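PDB 3BWX: Alpha/beta hydrolase, which probably hydrolyses a substrate not yet identified, as a member of the alpha/beta-hydrolase family, and can bind calcium ions. Local coordinates for residues P31-P36 with M112-A117; R57-E62 with E88-Q93. The protein carries 1 engineered substitution. One frame throughout, in Å; residues are numbered along the deposited sequence.

Contact 1 (P31-P36 with M112-A117); sequences PVLCLP and MLLAAA. With EDO (1,2-ethanediol), chain Q.
Leu114 meets the pair Leu33 and Leu35 with one methyl group: its CD1 lies 4.1 Å from CD1 of Leu35 and 4.3 Å from CD2 of Leu33. On the strand side, Leu33 CD2 and Leu35 CD1 are 4.4 Å apart, and the angle they subtend at Leu114 CD1 is about 63°. The three carbons thus form a nearly equilateral triangle, with the helix methyl set against two neighbouring methyls of the strand. Leu35 and Leu114 approach tip to tip, each with CG beside its backbone N and anti to the carbonyl carbon. Leu33 instead has CG anti to the backbone N (chi1 177°), and this different turn brings its CD2 beside Leu35 CD1, within reach of the same Leu114 methyl.

Alternation along strand 32-35 sends Leu33 and Leu35 toward helix 106-117, while the intervening Cys34 packs on Val58 and Phe45. The backbones stay well separated, with CA of Leu35 and CA of Leu114 11.2 Å apart. Leu84 and Glu88 of helix 80-94 also touch Leu114. Leu35 additionally touches the GxSxG sequence around Ser105, which lies between strand 99-104 and helix 106-117 and is probably the nucleophile elbow of this fold. Beyond the strand, O of Pro36 accepts a hydrogen bond from O2 of a 1,2-ethanediol molecule at 2.8 Å, probably a remnant of the crystallisation liquor.

No hydrogen bond or charge links the two segments, and they bury only 69 Å² between them. The chemistry is therefore purely dispersive and hydrophobic: three buried leucines meet by van der Waals contact, without a directional bond, as one small part of the packing of the helix on the sheet.

Contact 2 (R57-E62 with E88-Q93); sequences RVLCPE and EALLAQ. With EDO (1,2-ethanediol), chain R.
Leu90 lays its CD2 methyl against the ring of Pro61, 4.0 Å from CB and 4.3 Å from CG of that proline. The same methyl is 4.5 Å from CD2 of Leu59, and Leu90 CD1 stands equally far, 4.5 Å, from that Leu59 carbon. Leu59 therefore faces the forked end of Leu90 across both branches, whereas Pro61 meets one branch. The angle at Leu90 CD2 between Leu59 CD2 and Pro61 CB is about 102°, so the two strand side chains receive the methyl from clearly different directions. Leu90 gets there with CG anti to the backbone N (chi1 172°), which extends it from the helix toward the strand. The interaction is apolar throughout and buries 108 Å².

Glu62, next along the chain, plays no part in this packing. Its OE1 is hydrogen-bonded to His19 ND1 and Asp68 N; OE2, whose place is less sure, is modelled within hydrogen-bonding distance of Ala42 N. With an alanine here, loss of the carboxylate would probably leave the ring N of His19 and the amide of Asp68 without their acceptor.

Trp10 of strand 6-11 touches both Pro61 and Leu90, and Phe20 of strand 17-23 touches both Leu59 and Leu90. Helix 80-94 is thus packed against strand 58-61 alongside aromatic side chains from the two antiparallel strands at one border of the sheet, while strand 32-35 pairs with strand 58-61 along its other edge: the packing of a helix on one face of the central sheet, as in the alpha/beta hydrolase fold.

Contacts 1 and 2 lie with their centres about 9 Å apart and share the mixed central sheet, in which strands 32-35 and 58-61 are parallel neighbours. Backbone pairing joins them directly: Val32 O lies 2.8 Å from Leu59 N, a probable hydrogen bond. Along the chain the order is 31-36, 57-62, 88-93, 112-117, so contact 2 is nested inside the loop closed by contact 1. Helices 80-94 and 106-117 touch each other beside the sheet, and Pro61 packs on Leu33 and Leu35. The two contacts therefore adjoin each other in the apolar packing between sheet and helices, consistent with the layered alpha/beta-hydrolase fold.

Contact 1 (P31-P36 with M112-A117)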
loop_
_atom_site.group_PDB
_atom_site.type_symbol
_atom_site.label_atom_id
_atom_site.label_comp_id
_atom_site.label_asym_id
_atom_site.label_seq_id
_atom_site.Cartn_x
_atom_site.Cartn_y
_atom_site.Cartn_z
ATOM N N PRO A 31 -4.176 -10.756 13.064
ATOM C CA PRO A 31 -2.987 -10.092 12.533
ATOM C C PRO A 31 -3.316 -8.867 11.703
ATOM O O PRO A 31 -4.452 -8.700 11.235
ATOM C CB PRO A 31 -2.371 -11.192 11.679
ATOM C CG PRO A 31 -3.537 -11.940 11.162
ATOM C CD PRO A 31 -4.557 -11.936 12.256
ATOM N N VAL A 32 -2.320 -8.009 11.516
ATOM C CA VAL A 32 -2.452 -6.800 10.713
ATOM C C VAL A 32 -1.769 -7.026 9.353
ATOM O O VAL A 32 -0.576 -7.286 9.302
ATOM C CB VAL A 32 -1.835 -5.585 11.403
ATOM C CG1 VAL A 32 -2.001 -4.348 10.526
ATOM C CG2 VAL A 32 -2.503 -5.340 12.775
ATOM N N LEU A 33 -2.534 -6.948 8.263
ATOM C CA LEU A 33 -1.999 -7.148 6.913
ATOM C C LEU A 33 -1.835 -5.792 6.225
ATOM O O LEU A 33 -2.811 -5.029 6.125
ATOM C CB LEU A 33 -2.964 -8.005 6.098
ATOM C CG LEU A 33 -2.744 -8.342 4.629
ATOM C CD1 LEU A 33 -1.617 -9.334 4.496
ATOM C CD2 LEU A 33 -4.008 -8.959 3.991
ATOM N N CYS A 34 -0.609 -5.439 5.841
ATOM C CA CYS A 34 -0.286 -4.135 5.273
ATOM C C CYS A 34 -0.064 -4.293 3.788
ATOM O O CYS A 34 0.859 -5.004 3.393
ATOM C CB CYS A 34 0.954 -3.584 5.932
ATOM S SG CYS A 34 0.786 -3.241 7.704
ATOM N N LEU A 35 -0.885 -3.639 2.989
ATOM C CA LEU A 35 -0.896 -3.795 1.574
ATOM C C LEU A 35 -0.372 -2.533 0.898
ATOM O O LEU A 35 -0.959 -1.458 1.048
ATOM C CB LEU A 35 -2.291 -4.164 1.093
ATOM C CG LEU A 35 -2.862 -5.445 1.715
ATOM C CD1 LEU A 35 -4.269 -5.637 1.125
ATOM C CD2 LEU A 35 -1.913 -6.631 1.533
ATOM N N PRO A 36 0.756 -2.641 0.177
ATOM C CA PRO A 36 1.362 -1.456 -0.420
ATOM C C PRO A 36 0.662 -0.955 -1.684
ATOM O O PRO A 36 -0.179 -1.630 -2.255
ATOM C CB PRO A 36 2.778 -1.914 -0.819
ATOM C CG PRO A 36 2.938 -3.271 -0.314
ATOM C CD PRO A 36 1.586 -3.846 -0.046
HETATM N N MSE A 112 -10.645 -3.414 -0.227
HETATM C CA MSE A 112 -12.083 -3.466 -0.547
HETATM C C MSE A 112 -12.500 -4.761 -1.238
HETATM O O MSE A 112 -13.502 -5.382 -0.880
HETATM C CB MSE A 112 -12.478 -2.239 -1.371
HETATM C CG MSE A 112 -12.356 -0.935 -0.636
HETATM SE SE MSE A 112 -12.877 0.633 -1.760
HETATM C CE MSE A 112 -11.322 1.740 -1.585
ATOM N N LEU A 113 -11.638 -5.248 -2.139
ATOM C CA LEU A 113 -11.888 -6.459 -2.884
ATOM C C LEU A 113 -11.850 -7.691 -1.952
ATOM O O LEU A 113 -12.704 -8.586 -2.029
ATOM C CB LEU A 113 -10.891 -6.544 -4.044
ATOM C CG LEU A 113 -11.240 -5.570 -5.174
ATOM C CD1 LEU A 113 -10.027 -5.484 -6.093
ATOM C CD2 LEU A 113 -12.563 -5.995 -5.916
ATOM N N LEU A 114 -10.897 -7.710 -1.022
ATOM C CA LEU A 114 -10.845 -8.793 -0.021
ATOM C C LEU A 114 -12.092 -8.749 0.863
ATOM O O LEU A 114 -12.668 -9.811 1.160
ATOM C CB LEU A 114 -9.625 -8.675 0.868
ATOM C CG LEU A 114 -8.318 -9.052 0.227
ATOM C CD1 LEU A 114 -7.135 -8.583 1.097
ATOM C CD2 LEU A 114 -8.227 -10.543 -0.071
ATOM N N ALA A 115 -12.519 -7.557 1.309
ATOM C CA ALA A 115 -13.688 -7.429 2.177
ATOM C C ALA A 115 -14.935 -7.933 1.470
ATOM O O ALA A 115 -15.760 -8.606 2.075
ATOM C CB ALA A 115 -13.864 -5.959 2.630
ATOM N N ALA A 116 -15.029 -7.644 0.181
ATOM C CA ALA A 116 -16.193 -8.021 -0.622
ATOM C C ALA A 116 -16.487 -9.511 -0.578
ATOM O O ALA A 116 -17.628 -9.899 -0.642
ATOM C CB ALA A 116 -15.987 -7.588 -2.117
ATOM N N ALA A 117 -15.442 -10.333 -0.484
ATOM C CA ALA A 117 -15.582 -11.797 -0.428
ATOM C C ALA A 117 -16.349 -12.239 0.830
ATOM O O ALA A 117 -17.068 -13.234 0.804
ATOM C CB ALA A 117 -14.230 -12.478 -0.476
HETATM C C1 EDO Q . 0.829 -3.757 -6.023
HETATM O O1 EDO Q . 1.871 -3.427 -5.079
HETATM C C2 EDO Q . -0.513 -3.677 -5.282
HETATM O O2 EDO Q . -0.805 -2.321 -4.910
#

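Contact 2 (R57-E62 with E88-Q93)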
loop_
_atom_site.group_PDB
_atom_site.type_symbol
_atom_site.label_atom_id
_atom_site.label_comp_id
_atom_site.label_asym_id
_atom_site.label_seq_id
_atom_site.Cartn_x
_atom_site.Cartn_y
_atom_site.Cartn_z
ATOM N N ARG A 57 0.635 -8.968 15.672
ATOM C CA ARG A 57 1.341 -9.639 14.586
ATOM C C ARG A 57 1.164 -8.797 13.329
ATOM O O ARG A 57 0.053 -8.338 13.062
ATOM C CB ARG A 57 0.795 -11.022 14.302
ATOM C CG ARG A 57 0.936 -11.949 15.498
ATOM C CD ARG A 57 0.251 -13.282 15.216
ATOM N NE ARG A 57 -1.201 -13.159 15.352
ATOM C CZ ARG A 57 -2.090 -13.987 14.823
ATOM N NH1 ARG A 57 -1.710 -15.005 14.054
ATOM N NH2 ARG A 57 -3.369 -13.799 15.061
ATOM N N VAL A 58 2.192 -8.665 12.509
ATOM C CA VAL A 58 2.072 -7.807 11.344
ATOM C C VAL A 58 2.666 -8.540 10.152
ATOM O O VAL A 58 3.785 -9.073 10.251
ATOM C CB VAL A 58 2.808 -6.448 11.509
ATOM C CG1 VAL A 58 2.506 -5.514 10.309
ATOM C CG2 VAL A 58 2.496 -5.692 12.806
ATOM N N LEU A 59 1.894 -8.602 9.069
ATOM C CA LEU A 59 2.327 -9.216 7.801
ATOM C C LEU A 59 2.407 -8.109 6.746
ATOM O O LEU A 59 1.408 -7.380 6.516
ATOM C CB LEU A 59 1.311 -10.240 7.299
ATOM C CG LEU A 59 1.261 -11.633 7.909
ATOM C CD1 LEU A 59 0.497 -11.516 9.161
ATOM C CD2 LEU A 59 0.647 -12.692 6.936
ATOM N N CYS A 60 3.552 -8.035 6.048
ATOM C CA CYS A 60 3.814 -7.009 5.029
ATOM C C CYS A 60 4.197 -7.690 3.742
ATOM O O CYS A 60 5.383 -7.848 3.434
ATOM C CB CYS A 60 4.896 -6.062 5.468
ATOM S SG CYS A 60 4.518 -5.148 6.962
ATOM N N PRO A 61 3.189 -8.083 2.979
ATOM C CA PRO A 61 3.459 -8.738 1.703
ATOM C C PRO A 61 3.835 -7.793 0.582
ATOM O O PRO A 61 3.446 -6.670 0.586
ATOM C CB PRO A 61 2.136 -9.425 1.370
ATOM C CG PRO A 61 1.127 -8.472 1.970
ATOM C CD PRO A 61 1.754 -8.051 3.264
ATOM N N GLU A 62 4.534 -8.321 -0.420
ATOM C CA GLU A 62 4.908 -7.614 -1.639
ATOM C C GLU A 62 4.301 -8.368 -2.837
ATOM O O GLU A 62 4.447 -9.589 -2.934
ATOM C CB GLU A 62 6.443 -7.623 -1.776
ATOM C CG GLU A 62 7.102 -7.194 -0.488
ATOM C CD GLU A 62 8.565 -6.993 -0.599
ATOM O OE1 GLU A 62 9.333 -7.919 -1.004
ATOM O OE2 GLU A 62 8.947 -5.870 -0.249
ATOM N N GLU A 88 -5.429 -13.939 -1.620
ATOM C CA GLU A 88 -6.242 -15.063 -1.158
ATOM C C GLU A 88 -5.365 -16.290 -0.919
ATOM O O GLU A 88 -5.564 -17.044 0.065
ATOM C CB GLU A 88 -7.369 -15.369 -2.140
ATOM C CG GLU A 88 -8.411 -14.292 -2.254
ATOM C CD GLU A 88 -9.321 -14.139 -1.039
ATOM O OE1 GLU A 88 -9.125 -14.804 -0.001
ATOM O OE2 GLU A 88 -10.220 -13.277 -1.085
ATOM N N ALA A 89 -4.378 -16.504 -1.774
ATOM C CA ALA A 89 -3.469 -17.635 -1.616
ATOM C C ALA A 89 -2.604 -17.486 -0.339
ATOM O O ALA A 89 -2.376 -18.458 0.374
ATOM C CB ALA A 89 -2.556 -17.811 -2.836
ATOM N N LEU A 90 -2.103 -16.274 -0.058
ATOM C CA LEU A 90 -1.404 -16.010 1.193
ATOM C C LEU A 90 -2.285 -16.324 2.404
ATOM O O LEU A 90 -1.853 -17.032 3.332
ATOM C CB LEU A 90 -0.955 -14.547 1.258
ATOM C CG LEU A 90 -0.379 -14.058 2.575
ATOM C CD1 LEU A 90 0.900 -14.766 2.950
ATOM C CD2 LEU A 90 -0.136 -12.511 2.534
ATOM N N LEU A 91 -3.520 -15.819 2.386
ATOM C CA LEU A 91 -4.413 -16.017 3.534
ATOM C C LEU A 91 -4.711 -17.497 3.754
ATOM O O LEU A 91 -4.717 -17.957 4.913
ATOM C CB LEU A 91 -5.698 -15.208 3.375
ATOM C CG LEU A 91 -5.520 -13.706 3.352
ATOM C CD1 LEU A 91 -6.813 -13.001 2.836
ATOM C CD2 LEU A 91 -5.099 -13.133 4.733
ATOM N N ALA A 92 -4.956 -18.232 2.659
ATOM C CA ALA A 92 -5.213 -19.673 2.710
ATOM C C ALA A 92 -4.010 -20.413 3.262
ATOM O O ALA A 92 -4.100 -21.266 4.175
ATOM C CB ALA A 92 -5.534 -20.205 1.312
ATOM N N GLN A 93 -2.853 -20.088 2.722
ATOM C CA GLN A 93 -1.632 -20.812 3.072
ATOM C C GLN A 93 -1.190 -20.591 4.509
ATOM O O GLN A 93 -0.590 -21.484 5.129
ATOM C CB GLN A 93 -0.550 -20.467 2.046
ATOM C CG GLN A 93 -0.833 -21.200 0.652
ATOM C CD GLN A 93 0.054 -20.711 -0.493
ATOM O OE1 GLN A 93 1.264 -20.527 -0.316
ATOM N NE2 GLN A 93 -0.526 -20.535 -1.674
HETATM C C1 EDO R . 12.143 -6.562 1.187
HETATM O O1 EDO R . 13.499 -6.438 0.757
HETATM C C2 EDO R . 11.441 -5.306 0.769
HETATM O O2 EDO R . 11.486 -5.311 -0.639
#